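Local atomic coordinates of kirola (Actinidia deliciosa, PDB entry 4IGV), a protein that is a kiwifruit allergen of unresolved function, a ripening-related member of the Bet v 1-like class that probably binds small hydrophobic ligands. Residues Gly17-Tyr21 with Val103-Thr107; Arg25-Tyr29 with Asn48-Val52. All blocks are in the same frame, centred on the assembly; numbering follows the deposited sequence.

Interaction 1: residues Gly17-Tyr21 with Val103-Thr107; sequences GIVFY and VQVDT
G17 and T107 bring the backbones of helix segment 17-21 and strand segment 103-107 together, with CA of G17 5.4 Å from CA of T107. The two axes approach to 8.0 Å, and their N-to-C directions differ by 160°, so the first helical turn runs nearly antiparallel to the strand. No hydrogen bond crosses between them. G17 O is used within the helix as the acceptor of Y21 N, while V105 CG1 lies against this same G17 O at 3.4 Å. With no side chain at G17, the strand comes very close here: T107 CG2 reaches G17 CA at 3.4 Å. T107 OG1 lies between the backbone N and the carbonyl carbon (chi1 65°), which leaves CG2 anti to the carbonyl carbon and against G17, while OG1 is hydrogen-bonded to K81 NZ.

In the Bet v 1 fold an antiparallel sheet curves around a long C-terminal helix, here 131-145, and the contact seats the start of short helix 17-25 on strand 96-107 of that sheet. Strand alternation turns V103, V105 and T107 toward the helix and Q104 and D106 away from it. On that far side Q104 NE2 donates to D106 OD1 at 2.8 Å, meeting the carboxylate from above its plane.

V105 divides its branches along the helix. While CG1 packs on G17, V105 CG2 packs 3.9 Å from F20 CD2 and also meets Y21 CB. With CG anti to the backbone N (chi1 -158°), the F20 ring projects into the interior, where it also touches V114, T141 and I144. Y21 OH hydrogen-bonds to S82 O.

Interaction 2: residues Arg25-Tyr29 with Asn48-Val52; sequences RYRLY and NWGTV
R25 reaches the 48-52 loop through its guanidinium, where NE donates to G50 O over 3.0 Å with an N-H...O angle of 163°. The bond lies in the guanidinium plane and uses a lone pair of the oxygen in the carbonyl plane; R25 NH2 adds a weak, more bent bond to the same atom. An extended chain from CG to NE carries the group there, and Y26 OH sits 3.2 Å above its plane, over the centre.

G50 belongs to a type II turn from N48 to T51, in which N48 O accepts from both T51 N and T51 OG1, the latter at 2.8 Å. G50 has the positive phi of this turn, and having no side chain it lets the Y26 ring close in, with Y26 CD2 3.8 Å from G50 CA. Beside it, Y26 O approaches W49 CB at 3.3 Å.

Farther out, Y29 presents its edge to one face of W49: the ring planes stand at 65°, and Y29 CD2 is 3.6 Å from W49 CZ2. R27 NE donates to Y29 OH at 2.9 Å, bracing the far end of that ring. W49 also packs on V42 and L44 of strand 39-46. Lying between strands 39-46 and 55-62, the 48-52 turn corresponds to the glycine-rich loop of Bet v 1-like proteins, here gripped by the end of helix 17-25 and the link to helix 30-34.

From the N terminus the chain passes from strand 4-12 into helix 17-25, whose first turn takes part in interaction 1 and whose last residue, R25, begins interaction 2. Interaction 2 closes first: the 18 residues between its segments contain helix 30-34 and strand 39-46, and it joins the connection between the two short helices to the loop leading into strand 55-62. Interaction 1 closes only after 81 intervening residues, late in strand 96-107, so interaction 2 is nested inside it. Their centres lie about 14 Å apart, and apart from 17-21 and 25-29 adjoining along the chain, their segments do not touch; helix 17-25 thus meets the sheet at its start and a strand-connecting loop at its end.

Interaction 1: residues Gly17-Tyr21 with Val103-Thr107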
loop_
_atom_site.group_PDB
_atom_site.type_symbol
_atom_site.label_atom_id
_atom_site.label_comp_id
_atom_site.label_asym_id
_atom_site.label_seq_id
_atom_site.Cartn_x
_atom_site.Cartn_y
_atom_site.Cartn_z
ATOM N N GLY A 17 12.042 10.544 -0.990
ATOM C CA GLY A 17 11.804 9.127 -1.159
ATOM C C GLY A 17 12.320 8.289 -0.028
ATOM O O GLY A 17 11.777 7.231 0.250
ATOM N N ILE A 18 13.435 8.696 0.570
ATOM C CA ILE A 18 13.970 7.918 1.697
ATOM C C ILE A 18 12.961 7.867 2.817
ATOM O O ILE A 18 12.738 6.825 3.458
ATOM C CB ILE A 18 15.327 8.421 2.152
ATOM C CG1 ILE A 18 16.381 8.302 1.045
ATOM C CG2 ILE A 18 15.815 7.616 3.413
ATOM C CD1 ILE A 18 17.690 9.187 1.303
ATOM N N VAL A 19 12.313 8.989 3.078
ATOM C CA VAL A 19 11.299 9.054 4.112
ATOM C C VAL A 19 10.045 8.248 3.720
ATOM O O VAL A 19 9.490 7.528 4.530
ATOM C CB VAL A 19 10.970 10.499 4.440
ATOM C CG1 VAL A 19 10.013 10.535 5.583
ATOM C CG2 VAL A 19 12.250 11.259 4.793
ATOM N N PHE A 20 9.676 8.251 2.453
ATOM C CA PHE A 20 8.523 7.500 2.024
ATOM C C PHE A 20 8.746 6.026 2.240
ATOM O O PHE A 20 7.898 5.298 2.737
ATOM C CB PHE A 20 8.267 7.812 0.546
ATOM C CG PHE A 20 6.879 7.540 0.125
ATOM C CD1 PHE A 20 5.942 8.542 0.111
ATOM C CD2 PHE A 20 6.476 6.235 -0.213
ATOM C CE1 PHE A 20 4.630 8.308 -0.301
ATOM C CE2 PHE A 20 5.177 5.956 -0.618
ATOM C CZ PHE A 20 4.221 7.002 -0.634
ATOM N N TYR A 21 9.938 5.549 1.862
ATOM C CA TYR A 21 10.242 4.149 2.113
ATOM C C TYR A 21 10.337 3.807 3.591
ATOM O O TYR A 21 9.890 2.741 4.000
ATOM C CB TYR A 21 11.504 3.709 1.366
ATOM C CG TYR A 21 11.674 2.190 1.357
ATOM C CD1 TYR A 21 10.768 1.356 0.739
ATOM C CD2 TYR A 21 12.701 1.601 2.021
ATOM C CE1 TYR A 21 10.930 -0.039 0.760
ATOM C CE2 TYR A 21 12.921 0.263 2.064
ATOM C CZ TYR A 21 12.034 -0.586 1.456
ATOM O OH TYR A 21 12.233 -1.960 1.476
ATOM N N VAL A 103 5.001 -1.681 -3.319
ATOM C CA VAL A 103 5.343 -0.248 -3.252
ATOM C C VAL A 103 6.850 -0.165 -3.486
ATOM O O VAL A 103 7.619 -0.815 -2.819
ATOM C CB VAL A 103 5.039 0.388 -1.865
ATOM C CG1 VAL A 103 5.163 1.924 -1.986
ATOM C CG2 VAL A 103 3.678 -0.001 -1.341
ATOM N N GLN A 104 7.266 0.618 -4.466
ATOM C CA GLN A 104 8.683 0.753 -4.773
ATOM C C GLN A 104 9.041 2.212 -4.986
ATOM O O GLN A 104 8.386 2.897 -5.769
ATOM C CB GLN A 104 9.010 -0.067 -6.048
ATOM C CG GLN A 104 10.458 -0.158 -6.306
ATOM C CD GLN A 104 10.973 0.904 -7.234
ATOM O OE1 GLN A 104 10.322 1.233 -8.248
ATOM N NE2 GLN A 104 12.153 1.448 -6.924
ATOM N N VAL A 105 10.058 2.674 -4.302
ATOM C CA VAL A 105 10.427 4.095 -4.251
ATOM C C VAL A 105 11.749 4.302 -4.979
ATOM O O VAL A 105 12.738 3.647 -4.686
ATOM C CB VAL A 105 10.549 4.591 -2.784
ATOM C CG1 VAL A 105 10.805 6.137 -2.799
ATOM C CG2 VAL A 105 9.269 4.234 -2.010
ATOM N N ASP A 106 11.760 5.204 -5.954
ATOM C CA ASP A 106 12.967 5.585 -6.629
ATOM C C ASP A 106 13.500 6.846 -6.021
ATOM O O ASP A 106 12.807 7.873 -6.033
ATOM C CB ASP A 106 12.676 5.876 -8.074
ATOM C CG ASP A 106 12.434 4.663 -8.868
ATOM O OD1 ASP A 106 12.987 3.577 -8.543
ATOM O OD2 ASP A 106 11.706 4.799 -9.892
ATOM N N THR A 107 14.707 6.771 -5.483
ATOM C CA THR A 107 15.409 7.924 -4.994
ATOM C C THR A 107 16.731 7.889 -5.707
ATOM O O THR A 107 17.691 7.368 -5.161
ATOM C CB THR A 107 15.646 7.803 -3.480
ATOM O OG1 THR A 107 16.535 6.697 -3.203
ATOM C CG2 THR A 107 14.360 7.577 -2.762
#

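Interaction 2: residues Arg25-Tyr29 with Asn48-Val52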
loop_
_atom_site.group_PDB
_atom_site.type_symbol
_atom_site.label_atom_id
_atom_site.label_comp_id
_atom_site.label_asym_id
_atom_site.label_seq_id
_atom_site.Cartn_x
_atom_site.Cartn_y
_atom_site.Cartn_z
ATOM N N ARG A 25 8.140 0.735 4.985
ATOM C CA ARG A 25 8.850 -0.388 5.537
ATOM C C ARG A 25 8.759 -0.419 7.062
ATOM O O ARG A 25 8.263 -1.408 7.594
ATOM C CB ARG A 25 10.323 -0.423 5.102
ATOM C CG ARG A 25 11.038 -1.632 5.654
ATOM C CD ARG A 25 12.473 -1.788 5.223
ATOM N NE ARG A 25 13.053 -2.953 5.886
ATOM C CZ ARG A 25 14.331 -3.265 5.878
ATOM N NH1 ARG A 25 15.166 -2.573 5.150
ATOM N NH2 ARG A 25 14.753 -4.357 6.488
ATOM N N TYR A 26 9.256 0.603 7.750
ATOM C CA TYR A 26 9.428 0.530 9.172
ATOM C C TYR A 26 8.396 1.252 10.028
ATOM O O TYR A 26 8.273 0.933 11.228
ATOM C CB TYR A 26 10.781 1.111 9.510
ATOM C CG TYR A 26 11.955 0.219 9.256
ATOM C CD1 TYR A 26 12.915 0.585 8.359
ATOM C CD2 TYR A 26 12.136 -0.915 10.008
ATOM C CE1 TYR A 26 14.059 -0.211 8.151
ATOM C CE2 TYR A 26 13.257 -1.724 9.806
ATOM C CZ TYR A 26 14.190 -1.313 8.881
ATOM O OH TYR A 26 15.339 -2.121 8.766
ATOM N N ARG A 27 7.687 2.226 9.493
ATOM C CA ARG A 27 6.803 3.042 10.343
ATOM C C ARG A 27 5.440 3.223 9.686
ATOM O O ARG A 27 4.887 4.325 9.631
ATOM C CB ARG A 27 7.452 4.383 10.678
ATOM C CG ARG A 27 8.821 4.285 11.352
ATOM C CD ARG A 27 9.349 5.539 11.958
ATOM N NE ARG A 27 8.508 5.964 13.085
ATOM C CZ ARG A 27 8.399 7.198 13.563
ATOM N NH1 ARG A 27 9.109 8.146 13.018
ATOM N NH2 ARG A 27 7.579 7.476 14.587
ATOM N N LEU A 28 4.836 2.103 9.312
ATOM C CA LEU A 28 3.634 2.135 8.514
ATOM C C LEU A 28 2.467 2.749 9.277
ATOM O O LEU A 28 1.565 3.366 8.690
ATOM C CB LEU A 28 3.312 0.727 7.963
ATOM C CG LEU A 28 2.271 0.631 6.838
ATOM C CD1 LEU A 28 2.627 1.442 5.581
ATOM C CD2 LEU A 28 2.054 -0.835 6.502
ATOM N N TYR A 29 2.487 2.621 10.593
ATOM C CA TYR A 29 1.509 3.232 11.460
ATOM C C TYR A 29 1.387 4.750 11.285
ATOM O O TYR A 29 0.346 5.332 11.596
ATOM C CB TYR A 29 1.744 2.905 12.923
ATOM C CG TYR A 29 3.143 3.222 13.412
ATOM C CD1 TYR A 29 3.464 4.506 13.812
ATOM C CD2 TYR A 29 4.146 2.275 13.457
ATOM C CE1 TYR A 29 4.732 4.808 14.255
ATOM C CE2 TYR A 29 5.406 2.568 13.896
ATOM C CZ TYR A 29 5.707 3.850 14.288
ATOM O OH TYR A 29 6.995 4.118 14.745
ATOM N N ASN A 48 7.945 -8.039 13.468
ATOM C CA ASN A 48 8.452 -6.717 13.775
ATOM C C ASN A 48 8.239 -5.845 12.582
ATOM O O ASN A 48 8.344 -6.327 11.447
ATOM C CB ASN A 48 9.967 -6.802 14.016
ATOM C CG ASN A 48 10.330 -7.523 15.327
ATOM O OD1 ASN A 48 9.694 -7.231 16.363
ATOM N ND2 ASN A 48 11.321 -8.442 15.307
ATOM N N TRP A 49 8.008 -4.571 12.817
ATOM C CA TRP A 49 7.833 -3.618 11.755
ATOM C C TRP A 49 9.076 -3.720 10.842
ATOM O O TRP A 49 10.220 -3.733 11.311
ATOM C CB TRP A 49 7.716 -2.199 12.264
ATOM C CG TRP A 49 6.592 -1.889 13.229
ATOM C CD1 TRP A 49 6.720 -1.698 14.543
ATOM C CD2 TRP A 49 5.202 -1.712 12.921
ATOM N NE1 TRP A 49 5.503 -1.410 15.098
ATOM C CE2 TRP A 49 4.561 -1.389 14.123
ATOM C CE3 TRP A 49 4.449 -1.760 11.746
ATOM C CZ2 TRP A 49 3.206 -1.145 14.196
ATOM C CZ3 TRP A 49 3.060 -1.493 11.847
ATOM C CH2 TRP A 49 2.503 -1.197 13.038
ATOM N N GLY A 50 8.840 -3.729 9.575
ATOM C CA GLY A 50 9.929 -3.649 8.599
ATOM C C GLY A 50 10.645 -4.949 8.277
ATOM O O GLY A 50 11.685 -4.928 7.628
ATOM N N THR A 51 10.073 -6.093 8.693
ATOM C CA THR A 51 10.672 -7.412 8.427
ATOM C C THR A 51 9.759 -8.274 7.559
ATOM O O THR A 51 8.529 -8.214 7.664
ATOM C CB THR A 51 10.961 -8.137 9.690
ATOM O OG1 THR A 51 9.776 -8.489 10.358
ATOM C CG2 THR A 51 11.925 -7.318 10.570
ATOM N N VAL A 52 10.310 -9.074 6.672
ATOM C CA VAL A 52 9.580 -10.044 5.898
ATOM C C VAL A 52 8.890 -11.011 6.832
ATOM O O VAL A 52 9.464 -11.487 7.862
ATOM C CB VAL A 52 10.492 -10.760 4.922
ATOM C CG1 VAL A 52 9.778 -11.986 4.310
ATOM C CG2 VAL A 52 11.012 -9.791 3.830
#